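Local coordinates for putative adenosine kinase (Schistosoma mansoni, PDB 3VAS), which catalyses the phosphorylation of adenosine to AMP as an adenosine kinase of the ribokinase-like (pfkB) family, at residues 218-223 and 245-250; 287-292 and 300-305. All blocks are in the same frame, centred on the assembly; numbering follows the deposited sequence.

Contact 1: 218-223 and 245-250; sequences FLSQFN and EAYGEV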
ATOM      1  N   PHE A 218       5.365 -11.084   5.622  1.00 19.51           N
ATOM      2  CA  PHE A 218       6.693 -11.024   6.234  1.00 24.67           C
ATOM      3  C   PHE A 218       6.839  -9.892   7.256  1.00 27.12           C
ATOM      4  O   PHE A 218       7.626  -9.999   8.199  1.00 30.37           O
ATOM      5  CB  PHE A 218       7.827 -11.005   5.186  1.00 20.84           C
ATOM      6  CG  PHE A 218       7.998  -9.685   4.466  1.00 21.70           C
ATOM      7  CD1 PHE A 218       8.767  -8.667   5.018  1.00 24.19           C
ATOM      8  CD2 PHE A 218       7.435  -9.484   3.214  1.00 21.55           C
ATOM      9  CE1 PHE A 218       8.943  -7.453   4.348  1.00 24.07           C
ATOM     10  CE2 PHE A 218       7.608  -8.276   2.533  1.00 23.11           C
ATOM     11  CZ  PHE A 218       8.362  -7.259   3.103  1.00 22.02           C
ATOM     12  N   LEU A 219       6.068  -8.824   7.078  1.00 23.20           N
ATOM     13  CA  LEU A 219       6.104  -7.697   8.008  1.00 22.99           C
ATOM     14  C   LEU A 219       5.579  -8.077   9.390  1.00 24.27           C
ATOM     15  O   LEU A 219       6.191  -7.744  10.403  1.00 24.56           O
ATOM     16  CB  LEU A 219       5.331  -6.498   7.451  1.00 20.60           C
ATOM     17  CG  LEU A 219       5.976  -5.818   6.239  1.00 21.95           C
ATOM     18  CD1 LEU A 219       4.988  -4.875   5.576  1.00 20.70           C
ATOM     19  CD2 LEU A 219       7.260  -5.082   6.631  1.00 18.21           C
ATOM     20  N   SER A 220       4.447  -8.773   9.435  1.00 21.31           N
ATOM     21  CA  SER A 220       3.908  -9.224  10.715  1.00 23.35           C
ATOM     22  C   SER A 220       4.788 -10.283  11.372  1.00 26.69           C
ATOM     23  O   SER A 220       4.808 -10.404  12.594  1.00 27.47           O
ATOM     24  CB  SER A 220       2.487  -9.757  10.551  1.00 22.98           C
ATOM     25  OG  SER A 220       1.602  -8.694  10.250  1.00 25.89           O
ATOM     26  N   GLN A 221       5.514 -11.045  10.560  1.00 29.22           N
ATOM     27  CA  GLN A 221       6.359 -12.124  11.075  1.00 32.00           C
ATOM     28  C   GLN A 221       7.705 -11.618  11.592  1.00 30.56           C
ATOM     29  O   GLN A 221       8.129 -11.992  12.682  1.00 32.60           O
ATOM     30  CB  GLN A 221       6.581 -13.197  10.004  1.00 35.57           C
ATOM     31  CG  GLN A 221       5.299 -13.867   9.524  1.00 42.83           C
ATOM     32  CD  GLN A 221       5.504 -14.724   8.284  1.00 45.76           C
ATOM     33  OE1 GLN A 221       6.365 -14.438   7.450  1.00 45.35           O
ATOM     34  NE2 GLN A 221       4.710 -15.784   8.161  1.00 46.43           N
ATOM     35  N   PHE A 222       8.368 -10.765  10.814  1.00 24.85           N
ATOM     36  CA  PHE A 222       9.729 -10.345  11.144  1.00 26.04           C
ATOM     37  C   PHE A 222       9.827  -8.919  11.665  1.00 27.21           C
ATOM     38  O   PHE A 222      10.868  -8.511  12.180  1.00 27.33           O
ATOM     39  CB  PHE A 222      10.652 -10.541   9.940  1.00 27.43           C
ATOM     40  CG  PHE A 222      10.658 -11.948   9.423  1.00 34.34           C
ATOM     41  CD1 PHE A 222      11.296 -12.955  10.131  1.00 38.51           C
ATOM     42  CD2 PHE A 222      10.006 -12.272   8.242  1.00 34.98           C
ATOM     43  CE1 PHE A 222      11.294 -14.259   9.667  1.00 41.43           C
ATOM     44  CE2 PHE A 222      10.001 -13.571   7.770  1.00 37.91           C
ATOM     45  CZ  PHE A 222      10.646 -14.568   8.484  1.00 40.70           C
ATOM     46  N   ASN A 223       8.744  -8.163  11.528  1.00 27.21           N
ATOM     47  CA  ASN A 223       8.710  -6.797  12.029  1.00 12.93           C
ATOM     48  C   ASN A 223       7.485  -6.583  12.890  1.00 12.98           C
ATOM     49  O   ASN A 223       6.811  -5.554  12.793  1.00 16.82           O
ATOM     50  CB  ASN A 223       8.733  -5.803  10.871  1.00 15.33           C
ATOM     51  CG  ASN A 223       9.988  -5.924  10.037  1.00 21.89           C
ATOM     52  OD1 ASN A 223      10.003  -6.612   9.017  1.00 28.57           O
ATOM     53  ND2 ASN A 223      11.059  -5.271  10.478  1.00 18.76           N
ATOM     54  N   GLU A 245      -3.610 -13.968   8.641  1.00 26.00           N
ATOM     55  CA  GLU A 245      -3.183 -15.304   9.048  1.00 32.48           C
ATOM     56  C   GLU A 245      -1.782 -15.271   9.662  1.00 30.23           C
ATOM     57  O   GLU A 245      -1.546 -15.848  10.720  1.00 32.33           O
ATOM     58  CB  GLU A 245      -3.206 -16.259   7.854  1.00 40.99           C
ATOM     59  CG  GLU A 245      -3.428 -17.714   8.225  1.00 52.65           C
ATOM     60  CD  GLU A 245      -4.894 -18.106   8.196  1.00 60.42           C
ATOM     61  OE1 GLU A 245      -5.579 -17.760   7.211  1.00 62.13           O
ATOM     62  OE2 GLU A 245      -5.361 -18.757   9.156  1.00 64.19           O
ATOM     63  N   ALA A 246      -0.857 -14.583   9.002  1.00 27.18           N
ATOM     64  CA  ALA A 246       0.507 -14.491   9.506  1.00 25.88           C
ATOM     65  C   ALA A 246       0.553 -13.685  10.801  1.00 27.05           C
ATOM     66  O   ALA A 246       1.275 -14.038  11.730  1.00 25.38           O
ATOM     67  CB  ALA A 246       1.423 -13.888   8.462  1.00 22.67           C
ATOM     68  N   TYR A 247      -0.228 -12.608  10.860  1.00 25.04           N
ATOM     69  CA  TYR A 247      -0.312 -11.791  12.066  1.00 19.53           C
ATOM     70  C   TYR A 247      -0.852 -12.620  13.225  1.00 22.52           C
ATOM     71  O   TYR A 247      -0.317 -12.584  14.342  1.00 22.93           O
ATOM     72  CB  TYR A 247      -1.225 -10.587  11.829  1.00 18.61           C
ATOM     73  CG  TYR A 247      -1.327  -9.634  13.002  1.00 21.42           C
ATOM     74  CD1 TYR A 247      -0.576  -8.463  13.035  1.00 21.28           C
ATOM     75  CD2 TYR A 247      -2.179  -9.894  14.069  1.00 22.73           C
ATOM     76  CE1 TYR A 247      -0.667  -7.587  14.098  1.00 23.23           C
ATOM     77  CE2 TYR A 247      -2.270  -9.022  15.143  1.00 25.51           C
ATOM     78  CZ  TYR A 247      -1.513  -7.871  15.150  1.00 26.38           C
ATOM     79  OH  TYR A 247      -1.602  -7.000  16.211  1.00 31.54           O
ATOM     80  N   GLY A 248      -1.923 -13.359  12.951  1.00 22.11           N
ATOM     81  CA  GLY A 248      -2.571 -14.173  13.958  1.00 25.49           C
ATOM     82  C   GLY A 248      -1.647 -15.222  14.541  1.00 30.36           C
ATOM     83  O   GLY A 248      -1.568 -15.374  15.762  1.00 32.86           O
ATOM     84  N   GLU A 249      -0.947 -15.944  13.671  1.00 31.32           N
ATOM     85  CA  GLU A 249      -0.028 -16.987  14.117  1.00 37.23           C
ATOM     86  C   GLU A 249       1.047 -16.431  15.047  1.00 35.90           C
ATOM     87  O   GLU A 249       1.316 -16.997  16.111  1.00 36.97           O
ATOM     88  CB  GLU A 249       0.630 -17.688  12.929  1.00 43.27           C
ATOM     89  CG  GLU A 249       1.693 -18.694  13.358  1.00 52.07           C
ATOM     90  CD  GLU A 249       2.342 -19.413  12.194  1.00 58.55           C
ATOM     91  OE1 GLU A 249       3.087 -20.386  12.444  1.00 64.01           O
ATOM     92  OE2 GLU A 249       2.114 -19.006  11.035  1.00 58.70           O
ATOM     93  N   VAL A 250       1.652 -15.321  14.640  1.00 31.05           N
ATOM     94  CA  VAL A 250       2.699 -14.681  15.431  1.00 36.03           C
ATOM     95  C   VAL A 250       2.185 -14.262  16.813  1.00 34.89           C
ATOM     96  O   VAL A 250       2.949 -14.202  17.774  1.00 33.92           O
ATOM     97  CB  VAL A 250       3.311 -13.475  14.678  1.00 37.63           C
ATOM     98  CG1 VAL A 250       4.324 -12.749  15.538  1.00 38.91           C
ATOM     99  CG2 VAL A 250       3.962 -13.944  13.393  1.00 39.91           C
TER
HETATM  100  O   HOH W   1       3.240 -16.035  10.585  1.00 42.08           O
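Ser220 and Tyr247 bring their CA atoms to 5.1 Å where the helical turns of 218-222 and 245-250 run side by side, nearly parallel at 12° with axes 8.2 Å apart. The two helices, 217-222 and 241-250, follow the neighbouring parallel strands 209-213 and 236-240 of the ribokinase-like alpha/beta domain, and small serine and alanine suit their close spacing. Ser220 presses its CB against the backbone of Tyr247. With Tyr247 CG anti to the backbone N (chi1 -177°), the CD1 edge of the ring meets Ser220 OG in the ring plane, Tyr247 CD1 to Ser220 OG being 3.5 Å. The phenol OH is hydrogen-bonded to Asp228, and the ring stacks with that of His251. Further on, Val250 sets both methyls against the carbonyl oxygen of Ser220, Val250 CG2 coming to 3.7 Å of Ser220 O; the same oxygen accepts a hydrogen bond from Thr224 OG1, so the methyls pack on an already satisfied carbonyl. The extended chain of Gln221 crosses Val250 at about a right angle and lays CG and NE2 against Ala246 CB. Gln221 NE2 donates a 2.8 Å hydrogen bond to a water, which donates in turn to Ala246 O and Glu249 OE2. No direct hydrogen bond joins the segments, so close van der Waals packing around Ser220 holds the helices, with a single water linking polar groups at the more exposed margin.

Contact 2: 287-292 and 300-305; sequences NPLLYT and HQFMVE
Tyr291 and His300 face each other as a hydrogen-bonded pair in an antiparallel hairpin, and the tyrosine reaches across to its partner strand. CG leaves CB between the backbone N and the carbonyl carbon (chi1 69°), a rotation that swings the ring over His300. Tyr291 CD2 passes 3.9 Å from His300 O, and Tyr291 CE2 has His300 CB over its face and Phe302 CB at the ring edge. At the other edge, CD1 and CE1 meet the imidazole, Tyr291 CE1 coming to 3.4 Å of His300 CD2. His300 CB lies over the ring face near CZ, 3.7 Å from the centroid of the Tyr291 ring, a CH-pi contact; OH, at the tip, remains beside His300 CB and CG. The Tyr291 and His300 rings are inclined at 41°, and His300 NE2 is hydrogen-bonded to Asp296.

Leu289 lies alongside Phe302 on the same face, with Leu289 CD1 at 3.6 Å from Phe302 CB and CD2 reaching Val304. Phe302, CG anti to its backbone N, meets His341 edge-to-face. On the reverse face Leu290 packs on helix 257-267, while exposed Gln301 lays its aliphatic stem along Leu290 CD2 and beside Pro288.

Four backbone hydrogen bonds fix the register, the straightest running from His300 N to Tyr291 O (3.0 Å, 164°). Apolar and aromatic side chains suit the face of Leu289, Tyr291 and Phe302, where Tyr291 packs on Met336, Ile337 and Leu340 and Phe302 on Leu340: backbone bonding sets the pairing, and side-chain packing joins the hairpin to helix 336-351.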
ATOM      1  N   ASN A 287     -14.032 -13.864  -1.807  1.00 29.24           N
ATOM      2  CA  ASN A 287     -14.875 -14.105  -0.646  1.00 27.12           C
ATOM      3  C   ASN A 287     -15.201 -12.809   0.095  1.00 26.13           C
ATOM      4  O   ASN A 287     -14.503 -11.811  -0.072  1.00 26.18           O
ATOM      5  CB  ASN A 287     -14.181 -15.105   0.280  1.00 24.35           C
ATOM      6  CG  ASN A 287     -14.100 -16.486  -0.331  1.00 30.32           C
ATOM      7  OD1 ASN A 287     -15.054 -16.958  -0.943  1.00 28.80           O
ATOM      8  ND2 ASN A 287     -12.959 -17.143  -0.170  1.00 31.37           N
ATOM      9  N   PRO A 288     -16.274 -12.816   0.906  1.00 26.81           N
ATOM     10  CA  PRO A 288     -16.659 -11.607   1.643  1.00 23.31           C
ATOM     11  C   PRO A 288     -15.544 -11.052   2.519  1.00 23.43           C
ATOM     12  O   PRO A 288     -14.861 -11.792   3.236  1.00 23.01           O
ATOM     13  CB  PRO A 288     -17.817 -12.088   2.514  1.00 24.41           C
ATOM     14  CG  PRO A 288     -18.423 -13.205   1.728  1.00 26.96           C
ATOM     15  CD  PRO A 288     -17.262 -13.898   1.077  1.00 25.31           C
ATOM     16  N   LEU A 289     -15.349  -9.742   2.437  1.00 22.07           N
ATOM     17  CA  LEU A 289     -14.375  -9.074   3.278  1.00 20.36           C
ATOM     18  C   LEU A 289     -14.966  -8.938   4.671  1.00 20.74           C
ATOM     19  O   LEU A 289     -16.187  -8.965   4.842  1.00 21.71           O
ATOM     20  CB  LEU A 289     -13.995  -7.704   2.699  1.00 24.14           C
ATOM     21  CG  LEU A 289     -15.064  -6.612   2.549  1.00 23.73           C
ATOM     22  CD1 LEU A 289     -15.254  -5.825   3.841  1.00 23.17           C
ATOM     23  CD2 LEU A 289     -14.702  -5.673   1.411  1.00 21.22           C
ATOM     24  N   LEU A 290     -14.093  -8.792   5.658  1.00 20.16           N
ATOM     25  CA  LEU A 290     -14.509  -8.627   7.040  1.00 20.65           C
ATOM     26  C   LEU A 290     -14.196  -7.210   7.493  1.00 25.71           C
ATOM     27  O   LEU A 290     -13.189  -6.629   7.089  1.00 25.35           O
ATOM     28  CB  LEU A 290     -13.789  -9.637   7.944  1.00 20.70           C
ATOM     29  CG  LEU A 290     -13.913 -11.109   7.547  1.00 25.77           C
ATOM     30  CD1 LEU A 290     -13.024 -11.983   8.412  1.00 26.83           C
ATOM     31  CD2 LEU A 290     -15.368 -11.570   7.618  1.00 25.75           C
ATOM     32  N   TYR A 291     -15.065  -6.652   8.326  1.00 21.03           N
ATOM     33  CA  TYR A 291     -14.767  -5.388   8.982  1.00 20.95           C
ATOM     34  C   TYR A 291     -15.359  -5.343  10.385  1.00 22.06           C
ATOM     35  O   TYR A 291     -16.357  -5.998  10.672  1.00 23.10           O
ATOM     36  CB  TYR A 291     -15.246  -4.192   8.149  1.00 22.98           C
ATOM     37  CG  TYR A 291     -16.750  -4.038   8.036  1.00 22.39           C
ATOM     38  CD1 TYR A 291     -17.467  -3.297   8.967  1.00 25.70           C
ATOM     39  CD2 TYR A 291     -17.448  -4.615   6.983  1.00 25.61           C
ATOM     40  CE1 TYR A 291     -18.847  -3.146   8.858  1.00 24.93           C
ATOM     41  CE2 TYR A 291     -18.821  -4.474   6.867  1.00 27.07           C
ATOM     42  CZ  TYR A 291     -19.513  -3.739   7.804  1.00 28.65           C
ATOM     43  OH  TYR A 291     -20.878  -3.603   7.683  1.00 32.65           O
ATOM     44  N   THR A 292     -14.714  -4.580  11.257  1.00 26.44           N
ATOM     45  CA  THR A 292     -15.207  -4.334  12.604  1.00 27.47           C
ATOM     46  C   THR A 292     -14.520  -3.075  13.092  1.00 28.12           C
ATOM     47  O   THR A 292     -13.650  -2.532  12.407  1.00 27.27           O
ATOM     48  CB  THR A 292     -14.868  -5.501  13.566  1.00 26.72           C
ATOM     49  OG1 THR A 292     -15.529  -5.310  14.831  1.00 27.93           O
ATOM     50  CG2 THR A 292     -13.359  -5.594  13.781  1.00 24.58           C
ATOM     51  N   HIS A 300     -18.394  -8.142  10.783  1.00 37.92           N
ATOM     52  CA  HIS A 300     -19.333  -8.183   9.669  1.00 32.76           C
ATOM     53  C   HIS A 300     -18.696  -8.685   8.378  1.00 31.89           C
ATOM     54  O   HIS A 300     -17.548  -8.369   8.078  1.00 32.25           O
ATOM     55  CB  HIS A 300     -19.926  -6.794   9.418  1.00 33.11           C
ATOM     56  CG  HIS A 300     -20.471  -6.135  10.645  1.00 34.80           C
ATOM     57  ND1 HIS A 300     -21.625  -6.562  11.269  1.00 35.56           N
ATOM     58  CD2 HIS A 300     -20.021  -5.081  11.364  1.00 33.62           C
ATOM     59  CE1 HIS A 300     -21.859  -5.799  12.321  1.00 34.25           C
ATOM     60  NE2 HIS A 300     -20.904  -4.890  12.400  1.00 33.24           N
ATOM     61  N   GLN A 301     -19.457  -9.465   7.617  1.00 27.07           N
ATOM     62  CA  GLN A 301     -19.079  -9.831   6.262  1.00 28.00           C
ATOM     63  C   GLN A 301     -19.680  -8.832   5.282  1.00 30.89           C
ATOM     64  O   GLN A 301     -20.779  -8.323   5.494  1.00 26.90           O
ATOM     65  CB  GLN A 301     -19.611 -11.213   5.899  1.00 28.65           C
ATOM     66  CG  GLN A 301     -19.181 -12.349   6.788  1.00 32.01           C
ATOM     67  CD  GLN A 301     -19.873 -13.645   6.396  1.00 33.76           C
ATOM     68  OE1 GLN A 301     -19.476 -14.312   5.438  1.00 35.11           O
ATOM     69  NE2 GLN A 301     -20.924 -13.994   7.124  1.00 29.44           N
ATOM     70  N   PHE A 302     -18.960  -8.568   4.200  1.00 31.90           N
ATOM     71  CA  PHE A 302     -19.458  -7.708   3.137  1.00 28.58           C
ATOM     72  C   PHE A 302     -19.259  -8.456   1.831  1.00 29.76           C
ATOM     73  O   PHE A 302     -18.126  -8.744   1.439  1.00 30.55           O
ATOM     74  CB  PHE A 302     -18.699  -6.382   3.136  1.00 28.55           C
ATOM     75  CG  PHE A 302     -19.112  -5.431   2.041  1.00 40.06           C
ATOM     76  CD1 PHE A 302     -20.167  -4.551   2.229  1.00 28.34           C
ATOM     77  CD2 PHE A 302     -18.427  -5.397   0.834  1.00 29.95           C
ATOM     78  CE1 PHE A 302     -20.538  -3.665   1.233  1.00 28.93           C
ATOM     79  CE2 PHE A 302     -18.792  -4.513  -0.168  1.00 35.63           C
ATOM     80  CZ  PHE A 302     -19.850  -3.645   0.033  1.00 35.89           C
ATOM     81  N   MET A 303     -20.361  -8.793   1.170  1.00 33.46           N
ATOM     82  CA  MET A 303     -20.293  -9.577  -0.058  1.00 39.17           C
ATOM     83  C   MET A 303     -19.614  -8.797  -1.175  1.00 43.88           C
ATOM     84  O   MET A 303     -19.789  -7.587  -1.294  1.00 45.25           O
ATOM     85  CB  MET A 303     -21.685 -10.019  -0.498  1.00 41.20           C
ATOM     86  CG  MET A 303     -21.670 -11.169  -1.485  1.00 44.39           C
ATOM     87  SD  MET A 303     -22.336 -12.681  -0.772  1.00 96.46           S
ATOM     88  CE  MET A 303     -24.025 -12.183  -0.465  1.00 32.52           C
ATOM     89  N   VAL A 304     -18.835  -9.502  -1.989  1.00 48.66           N
ATOM     90  CA  VAL A 304     -18.045  -8.879  -3.044  1.00 52.10           C
ATOM     91  C   VAL A 304     -18.463  -9.411  -4.419  1.00 55.99           C
ATOM     92  O   VAL A 304     -18.730 -10.604  -4.574  1.00 53.36           O
ATOM     93  CB  VAL A 304     -16.525  -9.100  -2.793  1.00 42.42           C
ATOM     94  CG1 VAL A 304     -15.716  -8.925  -4.064  1.00 45.83           C
ATOM     95  CG2 VAL A 304     -16.029  -8.167  -1.694  1.00 37.71           C
ATOM     96  N   GLU A 305     -18.537  -8.512  -5.399  1.00 61.54           N
ATOM     97  CA  GLU A 305     -18.916  -8.864  -6.767  1.00 66.01           C
ATOM     98  C   GLU A 305     -18.070 -10.003  -7.335  1.00 68.28           C
ATOM     99  O   GLU A 305     -16.840  -9.915  -7.387  1.00 68.29           O
ATOM    100  CB  GLU A 305     -18.820  -7.637  -7.680  1.00 66.91           C
TER

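In the fold
From the N terminus, the chain first crosses the strands of the ribokinase-like core and then enters helix 217-222. Contact 1 closes a loop there, since helix 224-231 and strand 236-240 intervene before helix 241-250 returns beside it. The chain then runs through helix 257-267 and strand 279-284 into contact 2, a hairpin whose two segments are joined by residues 293-299. The two loops follow in series, neither nesting nor crossing. The centres of contact 1 and contact 2 lie 22 Å apart, their nearest atoms about 9 Å. Helix 257-267 touches both, through Tyr247 and Leu290, so it bridges the helix pair and the hairpin that extends the sheet beyond strand 279-284.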